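Local atomic coordinates of MutT/nudix family protein (Shewanella oneidensis, PDB entry 3GZ5), a protein that probably regulates transcription of NAD metabolism genes in response to ADP-ribose, binding DNA through a winged-helix domain joined to a Nudix domain. Residues V25-L29 / T71-L76; E78-V82 / A117-I122; R153-T157 / E184-G188; L164-F168 / L225-A230; R199-L205 / Y232-L238. All blocks are in the same frame, centred on the assembly; numbering follows the deposited sequence.

Contact 1 of 5, residues V25-L29 / T71-L76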
# COMPACT_ATOMS: atom_id res chain seq x y z
N VAL B 25 -4.11 -13.44 -8.43
CA VAL B 25 -3.07 -12.83 -7.64
C VAL B 25 -1.84 -12.81 -8.57
O VAL B 25 -1.67 -13.75 -9.32
CB VAL B 25 -2.84 -13.63 -6.29
CG1 VAL B 25 -1.83 -12.96 -5.42
CG2 VAL B 25 -4.14 -13.74 -5.51
N ASP B 26 -1.05 -11.73 -8.57
CA ASP B 26 0.18 -11.63 -9.38
C ASP B 26 1.32 -11.10 -8.52
O ASP B 26 1.09 -10.52 -7.48
CB ASP B 26 0.02 -10.68 -10.59
CG ASP B 26 -0.85 -11.27 -11.70
OD1 ASP B 26 -1.63 -10.53 -12.32
OD2 ASP B 26 -0.79 -12.48 -11.94
N ALA B 27 2.54 -11.28 -8.99
CA ALA B 27 3.74 -10.83 -8.31
C ALA B 27 4.74 -10.33 -9.32
O ALA B 27 5.03 -11.01 -10.33
CB ALA B 27 4.34 -11.96 -7.53
N VAL B 28 5.25 -9.12 -9.06
CA VAL B 28 6.47 -8.60 -9.66
C VAL B 28 7.64 -8.97 -8.73
O VAL B 28 7.85 -8.37 -7.68
CB VAL B 28 6.40 -7.09 -9.91
CG1 VAL B 28 7.57 -6.65 -10.75
CG2 VAL B 28 5.08 -6.71 -10.63
N LEU B 29 8.37 -10.02 -9.12
CA LEU B 29 9.51 -10.48 -8.38
C LEU B 29 10.77 -9.93 -9.05
O LEU B 29 11.02 -10.22 -10.23
CB LEU B 29 9.54 -12.00 -8.38
CG LEU B 29 10.79 -12.75 -7.94
CD1 LEU B 29 11.07 -12.59 -6.45
CD2 LEU B 29 10.65 -14.24 -8.30
N THR B 71 -1.36 -17.88 -1.51
CA THR B 71 -1.59 -17.93 -2.94
C THR B 71 -0.38 -17.43 -3.76
O THR B 71 0.12 -18.14 -4.61
CB THR B 71 -2.86 -17.17 -3.32
OG1 THR B 71 -3.97 -17.73 -2.58
CG2 THR B 71 -3.10 -17.28 -4.84
N VAL B 72 0.11 -16.23 -3.46
CA VAL B 72 1.22 -15.65 -4.22
C VAL B 72 2.57 -16.36 -4.01
O VAL B 72 3.38 -16.41 -4.92
CB VAL B 72 1.32 -14.09 -4.03
CG1 VAL B 72 1.88 -13.70 -2.65
CG2 VAL B 72 2.12 -13.46 -5.19
N LEU B 73 2.79 -16.94 -2.84
CA LEU B 73 4.03 -17.67 -2.55
C LEU B 73 4.06 -19.02 -3.27
O LEU B 73 5.13 -19.46 -3.76
CB LEU B 73 4.21 -17.88 -1.04
CG LEU B 73 4.44 -16.63 -0.17
CD1 LEU B 73 4.47 -16.98 1.30
CD2 LEU B 73 5.70 -15.89 -0.58
N ARG B 74 2.89 -19.67 -3.33
CA ARG B 74 2.71 -20.86 -4.15
C ARG B 74 2.96 -20.53 -5.61
O ARG B 74 3.73 -21.22 -6.24
CB ARG B 74 1.33 -21.50 -3.97
CG ARG B 74 1.12 -22.71 -4.89
CD ARG B 74 -0.24 -23.36 -4.81
NE ARG B 74 -1.37 -22.43 -4.83
CZ ARG B 74 -2.00 -22.01 -5.93
NH1 ARG B 74 -3.03 -21.19 -5.81
NH2 ARG B 74 -1.60 -22.39 -7.14
N LYS B 75 2.33 -19.48 -6.15
CA LYS B 75 2.54 -19.16 -7.58
C LYS B 75 4.00 -18.88 -7.87
O LYS B 75 4.47 -19.18 -8.96
CB LYS B 75 1.69 -17.98 -8.09
CG LYS B 75 0.18 -18.06 -7.90
CD LYS B 75 -0.48 -19.36 -8.43
CE LYS B 75 -0.44 -19.52 -9.95
NZ LYS B 75 -0.97 -20.87 -10.33
N LEU B 76 4.72 -18.27 -6.92
CA LEU B 76 6.16 -18.04 -7.12
C LEU B 76 7.00 -19.32 -7.04
O LEU B 76 7.91 -19.51 -7.84
CB LEU B 76 6.70 -16.93 -6.19
CG LEU B 76 6.22 -15.52 -6.55
CD1 LEU B 76 6.54 -14.48 -5.48
CD2 LEU B 76 6.70 -15.05 -7.93
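Val25, Leu76 and Val72 carry most of this buried, essentially apolar contact between a central strand and the helix lying over it. Val25 gives up the most surface: its CG1 sits 3.6 Å from Val72 CB, while its CG2 reaches Thr71 CG2 at 3.7 Å, so one valine straddles two successive residues of the helix. Val72 then leans across to Ala27, with CG2 3.6 Å from Ala27 CB; the small alanine leaves room for Leu76 as well, whose CD2 lies 3.9 Å from Ala27 CB and 4.0 Å from Leu29 CD2. The strand and helix segments cross at -61° with their axes 8.1 Å apart at closest. This is the helix-on-sheet packing of the Nudix fold, helix 68-80 occupying the position of the Nudix-box helix. Alongside, Tyr109 and Ala111 of strand 104-112 and Ile87 of strand 86-95 extend the apolar layer, while on the other face of strand 22-33 Val28 packs against Ile149 and Ala152 of helix 145-162.

Contact 2 of 5, residues E78-V82 / A117-I122. With NA (sodium ion), chain D.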
# COMPACT_ATOMS: atom_id res chain seq x y z
N GLU B 78 5.99 -22.37 -7.65
CA GLU B 78 5.66 -23.17 -8.83
C GLU B 78 6.55 -22.84 -10.03
O GLU B 78 6.66 -23.64 -10.97
CB GLU B 78 4.19 -22.95 -9.23
CG GLU B 78 3.20 -23.62 -8.29
CD GLU B 78 1.77 -23.39 -8.68
OE1 GLU B 78 1.46 -22.46 -9.44
OE2 GLU B 78 0.91 -24.14 -8.19
N LYS B 79 7.18 -21.67 -9.97
CA LYS B 79 8.04 -21.17 -11.03
C LYS B 79 9.52 -21.21 -10.65
O LYS B 79 10.37 -21.39 -11.52
CB LYS B 79 7.66 -19.72 -11.41
CG LYS B 79 6.24 -19.55 -11.87
CD LYS B 79 6.07 -20.23 -13.22
CE LYS B 79 4.74 -20.97 -13.30
NZ LYS B 79 4.52 -21.46 -14.69
N THR B 80 9.83 -21.01 -9.36
CA THR B 80 11.21 -20.80 -8.92
C THR B 80 11.73 -21.91 -8.02
O THR B 80 12.96 -22.03 -7.83
CB THR B 80 11.36 -19.49 -8.10
OG1 THR B 80 10.49 -19.55 -6.97
CG2 THR B 80 11.01 -18.28 -8.93
N ALA B 81 10.82 -22.70 -7.46
CA ALA B 81 11.16 -23.70 -6.45
C ALA B 81 11.67 -23.13 -5.11
O ALA B 81 12.25 -23.84 -4.30
CB ALA B 81 12.17 -24.68 -7.02
N VAL B 82 11.44 -21.84 -4.88
CA VAL B 82 11.87 -21.16 -3.65
C VAL B 82 10.78 -20.20 -3.20
O VAL B 82 10.18 -19.51 -4.03
CB VAL B 82 13.11 -20.22 -3.87
CG1 VAL B 82 13.85 -19.95 -2.54
CG2 VAL B 82 14.07 -20.74 -4.90
N ALA B 117 19.70 -18.09 -5.89
CA ALA B 117 18.80 -18.93 -5.09
C ALA B 117 17.87 -19.76 -5.98
O ALA B 117 17.43 -20.85 -5.58
CB ALA B 117 18.00 -18.08 -4.13
N CYS B 118 17.59 -19.27 -7.19
CA CYS B 118 16.64 -19.93 -8.08
C CYS B 118 17.04 -20.05 -9.55
O CYS B 118 16.36 -20.78 -10.30
CB CYS B 118 15.31 -19.21 -8.01
SG CYS B 118 15.24 -17.86 -9.16
N GLN B 119 18.08 -19.33 -10.00
CA GLN B 119 18.65 -19.53 -11.35
C GLN B 119 19.18 -20.95 -11.52
O GLN B 119 19.21 -21.49 -12.63
CB GLN B 119 19.75 -18.51 -11.65
CG GLN B 119 20.43 -18.67 -13.03
CD GLN B 119 19.50 -18.42 -14.24
OE1 GLN B 119 19.67 -19.02 -15.31
NE2 GLN B 119 18.51 -17.54 -14.07
N ILE B 120 19.60 -21.55 -10.40
CA ILE B 120 19.90 -23.00 -10.32
C ILE B 120 18.71 -23.93 -10.65
O ILE B 120 18.92 -25.10 -10.99
CB ILE B 120 20.47 -23.38 -8.91
CG1 ILE B 120 19.59 -22.82 -7.78
CG2 ILE B 120 21.95 -22.94 -8.78
CD1 ILE B 120 19.77 -23.50 -6.42
N GLN B 121 17.48 -23.42 -10.56
CA GLN B 121 16.25 -24.24 -10.73
C GLN B 121 15.35 -23.73 -11.86
O GLN B 121 14.16 -24.08 -11.91
CB GLN B 121 15.44 -24.27 -9.42
CG GLN B 121 16.15 -24.88 -8.21
CD GLN B 121 16.04 -24.01 -6.95
OE1 GLN B 121 15.53 -22.90 -7.00
NE2 GLN B 121 16.54 -24.52 -5.83
N ILE B 122 15.93 -22.93 -12.77
CA ILE B 122 15.18 -22.08 -13.71
C ILE B 122 15.88 -21.99 -15.08
O ILE B 122 15.33 -21.44 -16.06
CB ILE B 122 15.00 -20.64 -13.13
CG1 ILE B 122 13.61 -20.08 -13.42
CG2 ILE B 122 16.06 -19.67 -13.65
CD1 ILE B 122 13.37 -18.79 -12.69
NA NA D . 14.35 -20.43 -17.81
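In this Nudix domain the last turn of helix 68-80, the helix in the Nudix-box position, meets the bend that follows the short, weakly bonded helix 116-119. The two backbones come nearest at Thr80 and Cys118, whose CA atoms are 5.6 Å apart. Ala81 is the first residue to leave helical geometry, taking positive phi, and Val82 is already extended. The turn is an ST turn: Val82 N donates to Thr80 OG1 at 3.2 Å, and the same hydroxyl is also hydrogen-bonded to Leu76 O one turn back in the helix. On the facing segment Gln121 N bonds to Cys118 O at 2.9 Å, closing a tight turn that leads into Ile122.

Val82 points its side chain into the bend, CG2 lying 3.7 Å from Cys118 CB and 3.4 Å from Ala117 O. Cys118 CB also rests 3.7 Å from Thr80 O. Ile122 completes the interface, its CG1 4.0 Å from Lys79 O, and Leu40 of strand 36-43 touches both Thr80 and Ile122. The backbone of Ile122 serves a metal site as well, shared with the carbonyls of Val125 and Val128: Ile122 O binds the sodium ion at 2.2 Å.

Contact 3 of 5, residues R153-T157 / E184-G188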
# COMPACT_ATOMS: atom_id res chain seq x y z
N ARG B 153 8.22 -1.04 -9.59
CA ARG B 153 9.53 -0.40 -9.74
C ARG B 153 9.62 0.95 -9.02
O ARG B 153 10.66 1.29 -8.44
CB ARG B 153 9.90 -0.27 -11.23
CG ARG B 153 11.20 0.51 -11.52
CD ARG B 153 12.45 -0.18 -10.98
NE ARG B 153 13.66 0.59 -11.30
CZ ARG B 153 14.06 1.68 -10.65
NH1 ARG B 153 13.37 2.16 -9.61
NH2 ARG B 153 15.17 2.29 -11.04
N GLU B 154 8.52 1.71 -9.07
CA GLU B 154 8.37 2.97 -8.38
C GLU B 154 8.28 2.82 -6.85
O GLU B 154 8.80 3.65 -6.09
CB GLU B 154 7.08 3.61 -8.84
CG GLU B 154 7.16 4.45 -10.05
CD GLU B 154 5.99 5.39 -10.06
OE1 GLU B 154 6.22 6.62 -9.95
OE2 GLU B 154 4.83 4.90 -10.10
N ARG B 155 7.56 1.80 -6.39
CA ARG B 155 7.57 1.55 -4.94
C ARG B 155 8.94 1.11 -4.45
O ARG B 155 9.35 1.49 -3.39
CB ARG B 155 6.48 0.59 -4.45
CG ARG B 155 6.30 0.82 -2.90
CD ARG B 155 5.23 0.04 -2.26
NE ARG B 155 5.46 -1.39 -2.46
CZ ARG B 155 4.63 -2.34 -2.04
NH1 ARG B 155 4.91 -3.62 -2.30
NH2 ARG B 155 3.52 -2.00 -1.38
N LEU B 156 9.66 0.34 -5.25
CA LEU B 156 11.05 -0.02 -4.94
C LEU B 156 11.97 1.19 -4.76
O LEU B 156 12.83 1.21 -3.86
CB LEU B 156 11.63 -0.90 -6.04
CG LEU B 156 11.33 -2.38 -6.01
CD1 LEU B 156 12.57 -3.05 -6.56
CD2 LEU B 156 11.04 -2.86 -4.63
N THR B 157 11.78 2.20 -5.60
CA THR B 157 12.44 3.49 -5.44
C THR B 157 12.20 4.11 -4.07
O THR B 157 13.16 4.54 -3.43
CB THR B 157 12.07 4.43 -6.61
OG1 THR B 157 12.48 3.79 -7.83
CG2 THR B 157 12.78 5.75 -6.48
N GLU B 184 21.56 2.69 -5.34
CA GLU B 184 21.89 3.62 -6.43
C GLU B 184 21.16 3.26 -7.73
O GLU B 184 20.60 4.12 -8.37
CB GLU B 184 23.41 3.71 -6.65
CG GLU B 184 24.12 4.41 -5.51
CD GLU B 184 25.65 4.36 -5.59
OE1 GLU B 184 26.30 5.06 -4.81
OE2 GLU B 184 26.20 3.62 -6.44
N VAL B 185 21.15 1.98 -8.10
CA VAL B 185 20.42 1.54 -9.30
C VAL B 185 18.94 1.93 -9.22
O VAL B 185 18.35 2.35 -10.22
CB VAL B 185 20.56 0.01 -9.54
CG1 VAL B 185 19.72 -0.45 -10.75
CG2 VAL B 185 22.02 -0.35 -9.75
N LEU B 186 18.35 1.80 -8.02
CA LEU B 186 16.91 2.04 -7.83
C LEU B 186 16.58 3.52 -7.85
O LEU B 186 15.52 3.91 -8.32
CB LEU B 186 16.41 1.41 -6.53
CG LEU B 186 16.29 -0.11 -6.58
CD1 LEU B 186 16.05 -0.71 -5.19
CD2 LEU B 186 15.19 -0.50 -7.56
N LEU B 187 17.49 4.34 -7.32
CA LEU B 187 17.28 5.78 -7.29
C LEU B 187 17.77 6.42 -8.60
O LEU B 187 17.47 7.59 -8.87
CB LEU B 187 17.95 6.41 -6.06
CG LEU B 187 17.46 5.92 -4.69
CD1 LEU B 187 18.18 6.65 -3.55
CD2 LEU B 187 15.97 6.07 -4.55
N GLY B 188 18.48 5.63 -9.40
CA GLY B 188 19.05 6.07 -10.68
C GLY B 188 20.14 7.11 -10.52
O GLY B 188 20.51 7.80 -11.49
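One backbone carbonyl, Leu186 O, is the polar focus where helix 145-162 meets the C-terminal end of helix 176-187. Arg153 extends its guanidinium to it and donates twice, NH1 to Leu186 O at 3.1 Å and NH2 to the same oxygen at 3.2 Å, a forked arrangement with N-H...O angles of 141° and 137°. Thr157 OG1 also lies 3.1 Å from Leu186 O, but Arg153 O, one helical turn back and 3.2 Å from the same OG1, is also within reach of its one proton, so the acceptor is not settled. Val185 O, 3.3 Å from Arg153 NH2, is badly angled and does not count as an acceptor.

The helix ends there in a Schellman motif, with Gly188 as the C-prime residue at positive phi, a conformation that suits glycine; Gly188 N makes a weak bond to Val185 O. Apolar contacts flank the polar group. Leu186 CD2 lies over one face of the guanidinium and 3.8 Å from Leu156 CD1, and Leu187 CD2 is 3.7 Å from Thr157 CG2. Leu37 of strand 36-43 touches Arg153, Val185 and Leu186.

The chemistry thus places a positive charge at the carbonyl-rich end of a helix, where it suits the helix dipole, and joins a winged-helix element to the long helix that packs on the Nudix sheet.

Contact 4 of 5, residues L164-F168 / L225-A230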
# COMPACT_ATOMS: atom_id res chain seq x y z
N LEU B 164 16.14 -0.65 4.01
CA LEU B 164 17.19 -1.49 3.42
C LEU B 164 16.59 -2.74 2.80
O LEU B 164 17.28 -3.73 2.57
CB LEU B 164 18.24 -1.88 4.48
CG LEU B 164 19.00 -0.77 5.22
CD1 LEU B 164 19.93 -1.35 6.27
CD2 LEU B 164 19.81 0.07 4.24
N VAL B 165 15.28 -2.68 2.53
CA VAL B 165 14.57 -3.68 1.76
C VAL B 165 15.30 -4.06 0.44
O VAL B 165 15.30 -5.24 0.06
CB VAL B 165 13.06 -3.26 1.54
CG1 VAL B 165 12.39 -4.10 0.49
CG2 VAL B 165 12.25 -3.33 2.89
N PRO B 166 15.94 -3.09 -0.27
CA PRO B 166 16.73 -3.59 -1.42
C PRO B 166 17.78 -4.66 -1.12
O PRO B 166 18.18 -5.36 -2.02
CB PRO B 166 17.36 -2.33 -2.02
CG PRO B 166 16.35 -1.24 -1.65
CD PRO B 166 15.96 -1.61 -0.22
N GLY B 167 18.22 -4.82 0.12
CA GLY B 167 19.15 -5.89 0.43
C GLY B 167 18.64 -7.29 0.11
O GLY B 167 19.44 -8.19 -0.16
N PHE B 168 17.31 -7.47 0.11
CA PHE B 168 16.70 -8.77 -0.19
C PHE B 168 16.91 -9.27 -1.63
O PHE B 168 16.81 -10.47 -1.87
CB PHE B 168 15.20 -8.78 0.20
CG PHE B 168 14.98 -8.78 1.68
CD1 PHE B 168 15.30 -9.90 2.44
CD2 PHE B 168 14.46 -7.67 2.32
CE1 PHE B 168 15.10 -9.91 3.82
CE2 PHE B 168 14.25 -7.67 3.71
CZ PHE B 168 14.58 -8.77 4.45
N LEU B 225 21.16 -9.66 6.40
CA LEU B 225 20.01 -8.92 6.91
C LEU B 225 19.41 -9.59 8.14
O LEU B 225 19.17 -10.81 8.15
CB LEU B 225 18.92 -8.78 5.82
CG LEU B 225 19.19 -7.81 4.67
CD1 LEU B 225 18.03 -7.73 3.67
CD2 LEU B 225 19.52 -6.43 5.21
N LYS B 226 19.18 -8.79 9.18
CA LYS B 226 18.27 -9.17 10.24
C LYS B 226 16.87 -9.32 9.64
O LYS B 226 16.48 -8.53 8.78
CB LYS B 226 18.25 -8.11 11.34
CG LYS B 226 19.45 -8.17 12.24
CD LYS B 226 19.36 -7.17 13.35
CE LYS B 226 20.75 -6.88 13.88
NZ LYS B 226 20.75 -5.86 14.96
N PRO B 227 16.13 -10.37 10.06
CA PRO B 227 14.70 -10.49 9.73
C PRO B 227 13.95 -9.13 9.77
O PRO B 227 13.25 -8.80 8.80
CB PRO B 227 14.17 -11.40 10.84
CG PRO B 227 15.38 -12.33 11.13
CD PRO B 227 16.64 -11.53 10.82
N ASP B 228 14.13 -8.36 10.85
CA ASP B 228 13.38 -7.10 11.05
C ASP B 228 13.68 -5.98 10.02
O ASP B 228 13.05 -4.92 10.08
CB ASP B 228 13.46 -6.61 12.51
CG ASP B 228 14.75 -5.83 12.84
OD1 ASP B 228 14.75 -5.06 13.83
OD2 ASP B 228 15.79 -5.99 12.14
N THR B 229 14.62 -6.23 9.09
CA THR B 229 14.83 -5.36 7.93
C THR B 229 13.53 -5.14 7.16
O THR B 229 13.27 -4.05 6.66
CB THR B 229 15.88 -5.96 6.96
OG1 THR B 229 17.12 -6.15 7.64
CG2 THR B 229 16.12 -5.04 5.73
N ALA B 230 12.71 -6.19 7.10
CA ALA B 230 11.50 -6.21 6.29
C ALA B 230 10.52 -5.12 6.70
O ALA B 230 9.87 -4.51 5.85
CB ALA B 230 10.83 -7.60 6.39
O HOH W 1 14.55 -1.71 6.39
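Leu225, ending strand 220-225, makes the largest contribution: its side chain drives into the 3-10 turn of residues 165-168. Leu225 CD1 stands over the face of the Phe168 ring, 3.5 Å from the centroid and 4° off the normal, a nearly ideal CH-pi contact, and is also 3.6 Å from Gly167 C. A CB at position 167 would clash with that methyl, so the glycine makes room for it. The chain then turns away through Lys226 and Pro227 into a short 3-10 turn, with Thr229 N bonding back to Lys226 O at 3.0 Å. Thr229 OG1 bonds to the same Lys226 O at 2.7 Å, while its CG2 faces the other segment, 3.6 Å from Leu164 O and 3.8 Å from Phe168 CE2. A water bridges the two segments, accepting from Leu164 N at 3.1 Å and donating to Thr229 O at 2.7 Å. Last comes Ala230, whose N lies at the edge of the Phe168 ring, 4.0 Å from CE2. The Phe168 ring also meets the ring of Tyr86 and touches Pro85 and Leu112. The whole is a junction of two 3-10 turns that joins the exit of the winged-helix domain's last strand to its entry from the Nudix domain.

Contact 5 of 5, residues R199-L205 / Y232-L238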
# COMPACT_ATOMS: atom_id res chain seq x y z
N ARG B 199 23.80 5.89 8.18
CA ARG B 199 22.40 5.47 8.35
C ARG B 199 22.25 3.96 8.58
O ARG B 199 21.51 3.53 9.47
CB ARG B 199 21.51 5.98 7.20
CG ARG B 199 20.74 7.29 7.52
CD ARG B 199 20.24 8.02 6.26
NE ARG B 199 18.89 7.61 5.83
CZ ARG B 199 18.63 6.59 5.02
NH1 ARG B 199 19.61 5.83 4.53
NH2 ARG B 199 17.37 6.31 4.69
N VAL B 200 22.99 3.16 7.81
CA VAL B 200 22.99 1.71 8.01
C VAL B 200 23.36 1.32 9.45
O VAL B 200 22.59 0.61 10.11
CB VAL B 200 23.92 0.98 7.00
CG1 VAL B 200 24.10 -0.47 7.41
CG2 VAL B 200 23.36 1.06 5.59
N GLU B 201 24.51 1.82 9.93
CA GLU B 201 25.05 1.49 11.25
C GLU B 201 24.08 1.84 12.37
O GLU B 201 23.98 1.12 13.36
CB GLU B 201 26.41 2.17 11.49
CG GLU B 201 27.57 1.56 10.66
CD GLU B 201 28.95 2.20 10.93
OE1 GLU B 201 29.34 2.40 12.10
OE2 GLU B 201 29.68 2.48 9.94
N GLN B 202 23.32 2.91 12.18
CA GLN B 202 22.39 3.38 13.19
C GLN B 202 21.04 2.65 13.16
O GLN B 202 20.41 2.45 14.20
CB GLN B 202 22.21 4.89 13.08
CG GLN B 202 23.40 5.65 13.69
CD GLN B 202 23.60 7.04 13.11
OE1 GLN B 202 24.73 7.45 12.84
NE2 GLN B 202 22.50 7.78 12.90
N ALA B 203 20.61 2.25 11.96
CA ALA B 203 19.45 1.38 11.78
C ALA B 203 19.67 0.08 12.55
O ALA B 203 18.75 -0.49 13.13
CB ALA B 203 19.23 1.09 10.33
N ASP B 204 20.92 -0.40 12.54
CA ASP B 204 21.26 -1.56 13.32
C ASP B 204 20.51 -2.79 12.79
O ASP B 204 19.91 -3.57 13.55
CB ASP B 204 20.88 -1.26 14.77
CG ASP B 204 21.49 -2.22 15.72
OD1 ASP B 204 22.69 -2.51 15.55
OD2 ASP B 204 20.75 -2.69 16.61
N LEU B 205 20.58 -2.96 11.47
CA LEU B 205 19.78 -3.93 10.71
C LEU B 205 20.59 -5.02 10.06
O LEU B 205 20.04 -6.02 9.57
CB LEU B 205 18.98 -3.22 9.62
CG LEU B 205 17.79 -2.38 10.10
CD1 LEU B 205 17.28 -1.52 8.94
CD2 LEU B 205 16.69 -3.29 10.65
N TYR B 232 11.50 -2.54 9.12
CA TYR B 232 12.15 -1.29 9.55
C TYR B 232 12.12 -0.19 8.50
O TYR B 232 12.54 -0.40 7.35
CB TYR B 232 13.60 -1.54 9.99
CG TYR B 232 14.27 -0.28 10.53
CD1 TYR B 232 14.43 -0.10 11.92
CD2 TYR B 232 14.73 0.72 9.67
CE1 TYR B 232 15.03 1.05 12.42
CE2 TYR B 232 15.34 1.88 10.16
CZ TYR B 232 15.48 2.04 11.54
OH TYR B 232 16.08 3.18 12.02
N ARG B 233 11.67 0.99 8.91
CA ARG B 233 11.69 2.19 8.06
C ARG B 233 12.41 3.37 8.74
O ARG B 233 12.10 3.69 9.89
CB ARG B 233 10.26 2.61 7.68
CG ARG B 233 9.45 1.56 6.90
CD ARG B 233 10.08 1.20 5.53
NE ARG B 233 9.37 0.10 4.84
CZ ARG B 233 9.65 -1.20 4.98
NH1 ARG B 233 10.62 -1.60 5.79
NH2 ARG B 233 8.95 -2.10 4.31
N PHE B 234 13.33 4.01 8.02
CA PHE B 234 13.92 5.28 8.46
C PHE B 234 12.85 6.35 8.35
O PHE B 234 12.03 6.33 7.42
CB PHE B 234 15.09 5.71 7.57
CG PHE B 234 16.26 4.78 7.58
CD1 PHE B 234 17.19 4.81 8.61
CD2 PHE B 234 16.46 3.88 6.52
CE1 PHE B 234 18.29 3.96 8.61
CE2 PHE B 234 17.56 3.03 6.51
CZ PHE B 234 18.47 3.06 7.55
N LEU B 235 12.86 7.28 9.29
CA LEU B 235 11.95 8.43 9.24
C LEU B 235 12.38 9.48 8.19
O LEU B 235 11.54 10.04 7.47
CB LEU B 235 11.79 9.03 10.64
CG LEU B 235 10.48 8.67 11.37
CD1 LEU B 235 10.33 7.16 11.57
CD2 LEU B 235 10.36 9.41 12.71
N ARG B 236 13.68 9.72 8.11
CA ARG B 236 14.23 10.62 7.10
C ARG B 236 14.66 9.84 5.86
O ARG B 236 15.17 8.71 5.97
CB ARG B 236 15.42 11.45 7.66
CG ARG B 236 16.06 10.97 9.00
CD ARG B 236 16.77 9.57 8.95
NE ARG B 236 15.94 8.47 9.50
CZ ARG B 236 15.86 8.14 10.79
NH1 ARG B 236 16.55 8.80 11.71
NH2 ARG B 236 15.08 7.14 11.17
N ASN B 237 14.43 10.44 4.69
CA ASN B 237 14.90 9.91 3.40
C ASN B 237 16.42 9.77 3.32
O ASN B 237 17.15 10.38 4.10
CB ASN B 237 14.40 10.77 2.23
CG ASN B 237 14.69 12.26 2.43
OD1 ASN B 237 14.35 12.85 3.46
ND2 ASN B 237 15.30 12.88 1.42
N LEU B 238 16.88 8.96 2.37
CA LEU B 238 18.30 8.71 2.15
C LEU B 238 19.02 9.95 1.58
O LEU B 238 18.73 10.40 0.46
CB LEU B 238 18.45 7.52 1.20
CG LEU B 238 19.81 6.89 0.89
CD1 LEU B 238 19.59 5.62 0.09
CD2 LEU B 238 20.75 7.85 0.16
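Arg199 has more of its surface buried than any other residue here, and its bent side chain explains how. With chi1 near -98°, between wells, and chi3 and chi4 near 90° and -87°, the guanidinium folds flat over Phe234: CZ is 3.9 Å from the ring centroid, 15° off the normal, a cation-pi contact over the ring face. Leu238 N covers the opposite face, 3.6 Å from Arg199 NH2, and a weak 3.5 Å hydrogen bond runs from Arg199 NH2 to Arg236 O. Phe234 takes the m rotamer, which also brings its CE1 to 3.5 Å from Ala203 CB. Tyr232 is t at chi1 and lays its ring against Leu205, with CD2 3.5 Å from Leu205 CD1. Asp204, at positive phi, ends the helix between Ala203 and Leu205. From the same tail, Leu235 O is hydrogen-bonded to Tyr162 OH of the second subunit. Helix 193-203, which precedes the wing strands 206-213 and 220-225, holds the place of the recognition helix in a winged helix-turn-helix domain, and the C-terminal tail packs along it.

Overall arrangement
Contacts 1 and 2 belong to the Nudix domain and share helix 68-80; their centres are 13 Å apart, and Leu29 CD2 touches Thr80 CG2 at 4.1 Å. Contact 2 supplies one sodium ligand, Ile122 O; the ion lies about 12 Å from the Leu29 side chain of contact 1. Contacts 3, 4 and 5 involve the winged-helix part and form a connected group: Leu186 CD1 meets Pro166 CG at 3.6 Å between contacts 3 and 4, Leu187 CD1 meets Leu238 CD1 at 4.0 Å between 3 and 5, and Lys226 NZ of contact 4 makes a salt bridge with Asp204 OD2 of contact 5 at 3.6 Å. Contacts 2 and 5 are the farthest apart, their centres 31 Å distant.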